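Local coordinates for ribonucleoside-diphosphate reductase small chain 2 (Saccharomyces cerevisiae, PDB 1JK0), which is required for proper folding of its partner small subunit and for assembly with the large subunits of the enzyme that makes deoxyribonucleotides from ribonucleotides, at residues 42-47 with 231-236; 102-107 with 115-120; 165-170 with 247-252. All coordinates share one frame; numbering follows the deposited sequence.

Interaction 1: residues 42-47 with 231-236; sequences YHEIWA and FAHLRT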
loop_
_atom_site.group_PDB
_atom_site.type_symbol
_atom_site.label_atom_id
_atom_site.label_comp_id
_atom_site.label_asym_id
_atom_site.label_seq_id
_atom_site.Cartn_x
_atom_site.Cartn_y
_atom_site.Cartn_z
ATOM N N TYR B 42 17.409 -1.998 -10.141
ATOM C CA TYR B 42 17.092 -0.676 -10.681
ATOM C C TYR B 42 17.536 0.436 -9.740
ATOM O O TYR B 42 16.706 1.103 -9.097
ATOM C CB TYR B 42 15.596 -0.550 -10.951
ATOM C CG TYR B 42 15.108 -1.498 -12.015
ATOM C CD1 TYR B 42 14.655 -2.769 -11.677
ATOM C CD2 TYR B 42 15.142 -1.143 -13.370
ATOM C CE1 TYR B 42 14.249 -3.679 -12.658
ATOM C CE2 TYR B 42 14.738 -2.045 -14.365
ATOM C CZ TYR B 42 14.295 -3.318 -14.000
ATOM O OH TYR B 42 13.933 -4.244 -14.960
ATOM N N HIS B 43 18.851 0.655 -9.709
ATOM C CA HIS B 43 19.472 1.649 -8.842
ATOM C C HIS B 43 18.880 3.039 -8.946
ATOM O O HIS B 43 18.659 3.706 -7.944
ATOM C CB HIS B 43 20.970 1.700 -9.121
ATOM C CG HIS B 43 21.659 0.389 -8.921
ATOM N ND1 HIS B 43 21.691 -0.255 -7.705
ATOM C CD2 HIS B 43 22.310 -0.421 -9.791
ATOM C CE1 HIS B 43 22.327 -1.407 -7.833
ATOM N NE2 HIS B 43 22.713 -1.530 -9.090
ATOM N N GLU B 44 18.631 3.462 -10.173
ATOM C CA GLU B 44 18.072 4.773 -10.462
ATOM C C GLU B 44 16.698 5.010 -9.847
ATOM O O GLU B 44 16.537 5.949 -9.067
ATOM C CB GLU B 44 17.997 4.991 -11.981
ATOM C CG GLU B 44 18.318 3.747 -12.851
ATOM C CD GLU B 44 17.352 2.568 -12.680
ATOM O OE1 GLU B 44 16.833 2.068 -13.688
ATOM O OE2 GLU B 44 17.109 2.132 -11.552
ATOM N N ILE B 45 15.705 4.182 -10.182
ATOM C CA ILE B 45 14.380 4.401 -9.606
ATOM C C ILE B 45 14.406 4.203 -8.092
ATOM O O ILE B 45 13.667 4.884 -7.378
ATOM C CB ILE B 45 13.267 3.506 -10.249
ATOM C CG1 ILE B 45 13.526 2.044 -9.960
ATOM C CG2 ILE B 45 13.229 3.698 -11.757
ATOM C CD1 ILE B 45 12.604 1.127 -10.738
ATOM N N TRP B 46 15.274 3.308 -7.605
ATOM C CA TRP B 46 15.389 3.044 -6.156
ATOM C C TRP B 46 15.865 4.297 -5.422
ATOM O O TRP B 46 15.314 4.661 -4.378
ATOM C CB TRP B 46 16.365 1.878 -5.883
ATOM C CG TRP B 46 16.468 1.364 -4.430
ATOM C CD1 TRP B 46 17.625 1.248 -3.683
ATOM C CD2 TRP B 46 15.434 0.765 -3.631
ATOM N NE1 TRP B 46 17.373 0.607 -2.490
ATOM C CE2 TRP B 46 16.040 0.300 -2.430
ATOM C CE3 TRP B 46 14.063 0.565 -3.809
ATOM C CZ2 TRP B 46 15.311 -0.347 -1.422
ATOM C CZ3 TRP B 46 13.340 -0.087 -2.794
ATOM C CH2 TRP B 46 13.970 -0.532 -1.624
ATOM N N ALA B 47 16.891 4.951 -5.966
ATOM C CA ALA B 47 17.420 6.164 -5.357
ATOM C C ALA B 47 16.328 7.223 -5.435
ATOM O O ALA B 47 16.238 8.098 -4.574
ATOM C CB ALA B 47 18.659 6.626 -6.082
ATOM N N PHE B 231 10.906 7.030 -18.630
ATOM C CA PHE B 231 11.012 7.291 -20.054
ATOM C C PHE B 231 12.469 7.121 -20.499
ATOM O O PHE B 231 12.768 6.346 -21.409
ATOM C CB PHE B 231 10.553 8.716 -20.364
ATOM C CG PHE B 231 10.486 9.019 -21.833
ATOM C CD1 PHE B 231 9.392 8.610 -22.591
ATOM C CD2 PHE B 231 11.530 9.685 -22.463
ATOM C CE1 PHE B 231 9.339 8.861 -23.953
ATOM C CE2 PHE B 231 11.491 9.941 -23.824
ATOM C CZ PHE B 231 10.396 9.529 -24.574
ATOM N N ALA B 232 13.370 7.837 -19.839
ATOM C CA ALA B 232 14.784 7.771 -20.173
ATOM C C ALA B 232 15.290 6.348 -20.332
ATOM O O ALA B 232 16.143 6.078 -21.168
ATOM C CB ALA B 232 15.593 8.482 -19.118
ATOM N N HIS B 233 14.762 5.425 -19.545
ATOM C CA HIS B 233 15.219 4.048 -19.636
ATOM C C HIS B 233 14.496 3.211 -20.677
ATOM O O HIS B 233 14.680 2.002 -20.752
ATOM C CB HIS B 233 15.138 3.393 -18.257
ATOM C CG HIS B 233 16.041 4.033 -17.252
ATOM N ND1 HIS B 233 16.919 5.042 -17.588
ATOM C CD2 HIS B 233 16.198 3.825 -15.924
ATOM C CE1 HIS B 233 17.577 5.430 -16.512
ATOM N NE2 HIS B 233 17.158 4.707 -15.488
ATOM N N LEU B 234 13.680 3.859 -21.494
ATOM C CA LEU B 234 12.949 3.160 -22.532
ATOM C C LEU B 234 13.846 3.022 -23.756
ATOM O O LEU B 234 14.420 4.006 -24.227
ATOM C CB LEU B 234 11.685 3.939 -22.876
ATOM C CG LEU B 234 10.341 3.235 -22.677
ATOM C CD1 LEU B 234 10.349 2.330 -21.449
ATOM C CD2 LEU B 234 9.279 4.303 -22.568
ATOM N N ARG B 235 13.967 1.796 -24.260
ATOM C CA ARG B 235 14.807 1.491 -25.416
ATOM C C ARG B 235 14.278 2.043 -26.737
ATOM O O ARG B 235 15.045 2.380 -27.645
ATOM C CB ARG B 235 14.947 -0.011 -25.545
ATOM C CG ARG B 235 15.728 -0.633 -24.438
ATOM C CD ARG B 235 15.514 -2.115 -24.488
ATOM N NE ARG B 235 16.370 -2.829 -23.563
ATOM C CZ ARG B 235 16.459 -4.148 -23.541
ATOM N NH1 ARG B 235 15.735 -4.865 -24.391
ATOM N NH2 ARG B 235 17.278 -4.746 -22.691
ATOM N N THR B 236 12.956 2.113 -26.827
ATOM C CA THR B 236 12.257 2.596 -28.005
ATOM C C THR B 236 11.497 3.866 -27.620
ATOM O O THR B 236 10.453 3.793 -26.967
ATOM C CB THR B 236 11.234 1.545 -28.483
ATOM O OG1 THR B 236 11.788 0.237 -28.314
ATOM C CG2 THR B 236 10.883 1.753 -29.939
#
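The side chain of Glu44 overlaps the CD2/NE2 edge of the His233 imidazole, and this one pair carries nearly all of the contact between 42-47 and 231-236. The two side chains reach for each other from opposite directions. Glu44 does not extend straight outward: it is bent at chi2 (63°), so that CG as well as the carboxylate lies against the ring. Of the two carboxylate oxygens, OE1 is the one that meets the histidine, 2.9 Å from His233 CD2 and close to the ring plane. The carboxylate and the imidazole are almost coplanar, with 7° between their planes, so neither group covers a face of the other. His233 NE2 lies 3.2 Å from Glu44 OE1, but the angle there is too poor for a hydrogen bond. A chi1 of -63° sets His233 CG beside its own backbone N, anti to the carbonyl carbon, and helps point this edge at the acid.

The contact joins the first turn of helix 43-54, whose N-cap position is Tyr42, to the end of helix 207-232, where His233 is the first residue to leave helical geometry. Next to Glu44 in sequence, the buried Ile45 packs on Phe226, Leu229 and Leu230 of helix 207-232. Beyond His233 the chain is tied back toward the N terminus by Glu25, which accepts hydrogen bonds from Arg235 N and Thr236 OG1. With an alanine here in place of Glu44, the imidazole edge is likely to lose its charged neighbour and the ring to turn more easily.

With a carboxylate oxygen at the CH edge and no aligned N-H, the attraction here is probably a general electrostatic one, which would strengthen if the partly exposed histidine became protonated.

Interaction 2: residues 102-107 with 115-120; sequences ENFSAQ and SFYGFQ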
loop_
_atom_site.group_PDB
_atom_site.type_symbol
_atom_site.label_atom_id
_atom_site.label_comp_id
_atom_site.label_asym_id
_atom_site.label_seq_id
_atom_site.Cartn_x
_atom_site.Cartn_y
_atom_site.Cartn_z
ATOM N N GLU B 102 -2.170 4.105 -10.231
ATOM C CA GLU B 102 -2.258 2.660 -10.043
ATOM C C GLU B 102 -1.973 1.902 -11.349
ATOM O O GLU B 102 -1.332 0.851 -11.348
ATOM C CB GLU B 102 -3.655 2.273 -9.557
ATOM C CG GLU B 102 -3.934 2.445 -8.077
ATOM C CD GLU B 102 -4.095 3.885 -7.670
ATOM O OE1 GLU B 102 -4.523 4.704 -8.515
ATOM O OE2 GLU B 102 -3.817 4.194 -6.492
ATOM N N ASN B 103 -2.466 2.434 -12.463
ATOM C CA ASN B 103 -2.260 1.787 -13.748
ATOM C C ASN B 103 -0.811 1.829 -14.149
ATOM O O ASN B 103 -0.278 0.839 -14.633
ATOM C CB ASN B 103 -3.102 2.441 -14.845
ATOM C CG ASN B 103 -4.574 2.170 -14.680
ATOM O OD1 ASN B 103 -4.970 1.094 -14.214
ATOM N ND2 ASN B 103 -5.403 3.140 -15.072
ATOM N N PHE B 104 -0.180 2.981 -13.971
ATOM C CA PHE B 104 1.223 3.100 -14.310
ATOM C C PHE B 104 2.030 2.137 -13.450
ATOM O O PHE B 104 2.935 1.448 -13.932
ATOM C CB PHE B 104 1.720 4.526 -14.096
ATOM C CG PHE B 104 1.337 5.472 -15.203
ATOM C CD1 PHE B 104 0.038 5.976 -15.297
ATOM C CD2 PHE B 104 2.267 5.837 -16.167
ATOM C CE1 PHE B 104 -0.326 6.832 -16.340
ATOM C CE2 PHE B 104 1.918 6.685 -17.204
ATOM C CZ PHE B 104 0.616 7.187 -17.295
ATOM N N SER B 105 1.674 2.074 -12.173
ATOM C CA SER B 105 2.358 1.202 -11.224
ATOM C C SER B 105 2.190 -0.271 -11.585
ATOM O O SER B 105 3.066 -1.090 -11.314
ATOM C CB SER B 105 1.820 1.467 -9.811
ATOM O OG SER B 105 2.515 0.709 -8.845
ATOM N N ALA B 106 1.054 -0.598 -12.191
ATOM C CA ALA B 106 0.755 -1.964 -12.577
ATOM C C ALA B 106 1.562 -2.380 -13.807
ATOM O O ALA B 106 1.802 -3.567 -14.042
ATOM C CB ALA B 106 -0.728 -2.105 -12.853
ATOM N N GLN B 107 1.999 -1.400 -14.584
ATOM C CA GLN B 107 2.763 -1.687 -15.780
ATOM C C GLN B 107 4.257 -1.801 -15.511
ATOM O O GLN B 107 4.969 -2.522 -16.209
ATOM C CB GLN B 107 2.499 -0.599 -16.801
ATOM C CG GLN B 107 1.033 -0.366 -17.042
ATOM C CD GLN B 107 0.785 0.470 -18.260
ATOM O OE1 GLN B 107 1.111 0.058 -19.368
ATOM N NE2 GLN B 107 0.210 1.654 -18.069
ATOM N N SER B 115 7.393 0.626 -5.344
ATOM C CA SER B 115 7.573 1.247 -4.043
ATOM C C SER B 115 7.439 2.759 -4.205
ATOM O O SER B 115 6.789 3.432 -3.393
ATOM C CB SER B 115 8.944 0.903 -3.471
ATOM O OG SER B 115 9.054 -0.499 -3.316
ATOM N N PHE B 116 8.040 3.294 -5.264
ATOM C CA PHE B 116 7.974 4.730 -5.490
ATOM C C PHE B 116 6.515 5.154 -5.678
ATOM O O PHE B 116 6.073 6.150 -5.104
ATOM C CB PHE B 116 8.811 5.140 -6.714
ATOM C CG PHE B 116 8.790 6.624 -6.990
ATOM C CD1 PHE B 116 7.644 7.244 -7.472
ATOM C CD2 PHE B 116 9.891 7.410 -6.686
ATOM C CE1 PHE B 116 7.594 8.626 -7.638
ATOM C CE2 PHE B 116 9.852 8.788 -6.843
ATOM C CZ PHE B 116 8.699 9.399 -7.319
ATOM N N TYR B 117 5.780 4.382 -6.475
ATOM C CA TYR B 117 4.377 4.671 -6.753
ATOM C C TYR B 117 3.483 4.570 -5.529
ATOM O O TYR B 117 2.617 5.426 -5.317
ATOM C CB TYR B 117 3.853 3.748 -7.864
ATOM C CG TYR B 117 4.206 4.255 -9.246
ATOM C CD1 TYR B 117 4.136 5.625 -9.533
ATOM C CD2 TYR B 117 4.597 3.385 -10.260
ATOM C CE1 TYR B 117 4.446 6.113 -10.779
ATOM C CE2 TYR B 117 4.908 3.873 -11.531
ATOM C CZ TYR B 117 4.829 5.239 -11.785
ATOM O OH TYR B 117 5.098 5.755 -13.042
ATOM N N GLY B 118 3.687 3.527 -4.731
ATOM C CA GLY B 118 2.895 3.361 -3.531
ATOM C C GLY B 118 3.090 4.552 -2.605
ATOM O O GLY B 118 2.183 4.931 -1.846
ATOM N N PHE B 119 4.276 5.153 -2.677
ATOM C CA PHE B 119 4.597 6.289 -1.833
ATOM C C PHE B 119 3.918 7.526 -2.361
ATOM O O PHE B 119 3.382 8.341 -1.600
ATOM C CB PHE B 119 6.094 6.536 -1.816
ATOM C CG PHE B 119 6.557 7.294 -0.623
ATOM C CD1 PHE B 119 6.702 6.653 0.592
ATOM C CD2 PHE B 119 6.819 8.646 -0.701
ATOM C CE1 PHE B 119 7.110 7.350 1.726
ATOM C CE2 PHE B 119 7.231 9.355 0.434
ATOM C CZ PHE B 119 7.373 8.701 1.648
ATOM N N GLN B 120 3.956 7.676 -3.676
ATOM C CA GLN B 120 3.338 8.819 -4.309
ATOM C C GLN B 120 1.845 8.884 -4.006
ATOM O O GLN B 120 1.380 9.903 -3.517
ATOM C CB GLN B 120 3.586 8.787 -5.812
ATOM C CG GLN B 120 2.940 9.906 -6.553
ATOM C CD GLN B 120 3.203 9.822 -8.019
ATOM O OE1 GLN B 120 2.536 10.474 -8.814
ATOM N NE2 GLN B 120 4.189 9.019 -8.400
#
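Tyr117 meets both Ser105 and Phe104, and through it alone 115-120 touches 102-107. Near the start of helix 111-138, Ser115 points away from the shorter helix.

Tyr117 then turns to the partner. A chi1 of -82° swings the ring back beside its own backbone N and lays it along the shorter helix. CD2 sits 3.3 Å from Ser105 CA and 3.4 Å from Ser105 CB, an oblique approach. The next ring atom outward, Tyr117 CE2, is still 3.7 Å from Ser105 CA, so one side of the ring follows the backbone as well as the side chain of the serine. At the root of the tyrosine, Tyr117 CB lies 3.5 Å from Ser105 OG, which its chi1 of -176° carries anti to the serine N and in beside this methylene. Farther out, Tyr117 OH comes 3.7 Å from Phe104 CB, and Tyr117 CZ is 3.9 Å from the same carbon; the Phe104 ring itself leads off to stack on Phe182. The buried tyrosine ring is further bounded by Phe226, which it meets edge-to-face, and by Leu108.

These are consecutive helices of the all-helical, ferritin-like fold of the small chain: 101-107 is short, and three residues separate it from the long helix 111-138, which farther along carries Tyr131, the predicted active-site residue.

Past Tyr117 the helix turns its side chains to other neighbours, and Phe119 packs on Val52 and Phe56 and also on an apolar side chain of the other chain in the assembly.

Interaction 3: residues 165-170 with 247-252; sequences ERWISN and ITEAVE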
loop_
_atom_site.group_PDB
_atom_site.type_symbol
_atom_site.label_atom_id
_atom_site.label_comp_id
_atom_site.label_asym_id
_atom_site.label_seq_id
_atom_site.Cartn_x
_atom_site.Cartn_y
_atom_site.Cartn_z
ATOM N N GLU B 165 -7.854 11.690 -21.621
ATOM C CA GLU B 165 -8.672 10.773 -22.411
ATOM C C GLU B 165 -8.033 10.528 -23.773
ATOM O O GLU B 165 -8.380 9.576 -24.473
ATOM C CB GLU B 165 -10.069 11.356 -22.618
ATOM C CG GLU B 165 -10.987 10.459 -23.425
ATOM C CD GLU B 165 -11.291 9.160 -22.707
ATOM O OE1 GLU B 165 -11.211 8.089 -23.349
ATOM O OE2 GLU B 165 -11.617 9.214 -21.500
ATOM N N ARG B 166 -7.084 11.387 -24.132
ATOM C CA ARG B 166 -6.409 11.304 -25.422
ATOM C C ARG B 166 -5.169 10.403 -25.456
ATOM O O ARG B 166 -5.115 9.441 -26.226
ATOM C CB ARG B 166 -6.037 12.723 -25.883
ATOM C CG ARG B 166 -5.715 12.860 -27.366
ATOM C CD ARG B 166 -5.245 14.274 -27.738
ATOM N NE ARG B 166 -6.250 15.306 -27.485
ATOM C CZ ARG B 166 -6.337 16.027 -26.370
ATOM N NH1 ARG B 166 -5.473 15.841 -25.381
ATOM N NH2 ARG B 166 -7.289 16.940 -26.243
ATOM N N TRP B 167 -4.180 10.709 -24.621
ATOM C CA TRP B 167 -2.947 9.933 -24.611
ATOM C C TRP B 167 -2.848 8.797 -23.589
ATOM O O TRP B 167 -2.214 7.780 -23.863
ATOM C CB TRP B 167 -1.753 10.868 -24.433
ATOM C CG TRP B 167 -1.781 12.096 -25.305
ATOM C CD1 TRP B 167 -2.297 13.314 -24.982
ATOM C CD2 TRP B 167 -1.217 12.237 -26.619
ATOM N NE1 TRP B 167 -2.080 14.210 -26.005
ATOM C CE2 TRP B 167 -1.418 13.575 -27.020
ATOM C CE3 TRP B 167 -0.557 11.363 -27.492
ATOM C CZ2 TRP B 167 -0.984 14.060 -28.253
ATOM C CZ3 TRP B 167 -0.123 11.849 -28.722
ATOM C CH2 TRP B 167 -0.340 13.187 -29.087
ATOM N N ILE B 168 -3.468 8.956 -22.421
ATOM C CA ILE B 168 -3.407 7.928 -21.378
ATOM C C ILE B 168 -4.509 6.863 -21.405
ATOM O O ILE B 168 -4.218 5.670 -21.452
ATOM C CB ILE B 168 -3.434 8.551 -19.963
ATOM C CG1 ILE B 168 -2.301 9.557 -19.802
ATOM C CG2 ILE B 168 -3.338 7.453 -18.913
ATOM C CD1 ILE B 168 -2.330 10.249 -18.462
ATOM N N SER B 169 -5.770 7.295 -21.346
ATOM C CA SER B 169 -6.908 6.367 -21.325
ATOM C C SER B 169 -7.144 5.657 -22.654
ATOM O O SER B 169 -7.445 4.462 -22.682
ATOM C CB SER B 169 -8.186 7.105 -20.907
ATOM O OG SER B 169 -8.052 7.673 -19.614
ATOM N N ASN B 170 -7.005 6.403 -23.748
ATOM C CA ASN B 170 -7.191 5.870 -25.095
ATOM C C ASN B 170 -6.424 4.563 -25.295
ATOM O O ASN B 170 -5.225 4.485 -25.030
ATOM C CB ASN B 170 -6.753 6.923 -26.132
ATOM C CG ASN B 170 -6.554 6.339 -27.521
ATOM O OD1 ASN B 170 -7.302 5.461 -27.948
ATOM N ND2 ASN B 170 -5.554 6.839 -28.240
ATOM N N ILE B 247 2.768 17.818 -24.954
ATOM C CA ILE B 247 2.990 18.919 -24.023
ATOM C C ILE B 247 2.186 20.164 -24.386
ATOM O O ILE B 247 1.452 20.707 -23.554
ATOM C CB ILE B 247 4.476 19.314 -23.969
ATOM C CG1 ILE B 247 5.232 18.354 -23.053
ATOM C CG2 ILE B 247 4.619 20.754 -23.491
ATOM C CD1 ILE B 247 5.311 16.947 -23.578
ATOM N N THR B 248 2.344 20.620 -25.626
ATOM C CA THR B 248 1.648 21.803 -26.106
ATOM C C THR B 248 0.190 21.771 -25.673
ATOM O O THR B 248 -0.282 22.693 -25.003
ATOM C CB THR B 248 1.727 21.907 -27.639
ATOM O OG1 THR B 248 3.088 22.100 -28.033
ATOM C CG2 THR B 248 0.912 23.083 -28.139
ATOM N N GLU B 249 -0.516 20.706 -26.044
ATOM C CA GLU B 249 -1.925 20.565 -25.681
ATOM C C GLU B 249 -2.199 20.837 -24.196
ATOM O O GLU B 249 -3.171 21.515 -23.860
ATOM C CB GLU B 249 -2.431 19.165 -26.043
ATOM C CG GLU B 249 -2.234 18.796 -27.495
ATOM C CD GLU B 249 -3.029 17.569 -27.898
ATOM O OE1 GLU B 249 -2.796 17.056 -29.013
ATOM O OE2 GLU B 249 -3.895 17.124 -27.112
ATOM N N ALA B 250 -1.347 20.309 -23.317
ATOM C CA ALA B 250 -1.506 20.502 -21.876
ATOM C C ALA B 250 -1.175 21.940 -21.507
ATOM O O ALA B 250 -1.688 22.476 -20.521
ATOM C CB ALA B 250 -0.604 19.547 -21.110
ATOM N N VAL B 251 -0.306 22.565 -22.290
ATOM C CA VAL B 251 0.046 23.947 -22.027
ATOM C C VAL B 251 -1.158 24.798 -22.414
ATOM O O VAL B 251 -1.420 25.830 -21.806
ATOM C CB VAL B 251 1.293 24.374 -22.829
ATOM C CG1 VAL B 251 1.599 25.836 -22.577
ATOM C CG2 VAL B 251 2.483 23.516 -22.424
ATOM N N GLU B 252 -1.903 24.352 -23.419
ATOM C CA GLU B 252 -3.093 25.082 -23.842
ATOM C C GLU B 252 -4.199 24.880 -22.812
ATOM O O GLU B 252 -4.870 25.835 -22.416
ATOM C CB GLU B 252 -3.576 24.602 -25.215
ATOM C CG GLU B 252 -2.624 24.913 -26.366
ATOM C CD GLU B 252 -3.086 24.297 -27.681
ATOM O OE1 GLU B 252 -2.301 24.316 -28.657
ATOM O OE2 GLU B 252 -4.233 23.797 -27.737
#
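Glu249 sends its extended side chain from helix 240-258 to two neighbours in 165-170, Trp167 on the packed side and Arg166 on the looser one. Toward the interior, Glu249 OE1 stands 3.6 Å from Trp167 CZ2, at the edge of the indole and near its plane. The two side chains cross at about a right angle, and the carboxylate is turned 51° from the ring. The indole itself is buried, wedged against Ile242 and Ile246 of helix 240-258 and Ala181 of helix 175-188, with Phe163 as an aromatic neighbour. This joins the chain that follows on from helix 155-166 to the flank of helix 240-258 in the ferritin-like bundle.

Toward solvent the fit is less close. Arg166 lays its CG over one face of the Trp167 ring, 4.1 Å above the plane and toward the rim, and then bends at chi3 (-62°) to bring its guanidinium to the acid. There Glu249 lies over a face of the guanidinium rather than alongside it: Glu249 CD is 3.7 Å above the plane, and the two planes stand 81° apart. A salt bridge runs from Arg166 NH1 to Glu249 OE2 at 2.7 Å, although the position of that oxygen is uncertain. Both charged residues are partly exposed. Behind them a weak hydrogen bond from Asn170 ND2 to Arg166 O helps hold the turn.

With the carboxylate above the guanidinium plane, the pairing probably depends more on charge than on directed hydrogen bonds, and exposure to solvent would probably weaken it.

In the fold
From the N terminus, 42-47 opens interaction 1, which does not close until 231-236 and so spans most of the helical bundle. Interaction 2 opens and closes within that span, linking two successive helices across a short connection. Interaction 3 starts later, at 165-170, and ends at 247-252, past the close of interaction 1, so these two cross along the chain; interactions 2 and 3 run in series. In space interactions 2 and 3 touch, with Phe104 CE1 4.0 Å from Ile168 CG2, whereas interactions 1 and 3 have centres about 23 Å apart. Together they tie helices 43-54, 101-107 and 155-166 to 207-232, 111-138 and 240-258 respectively.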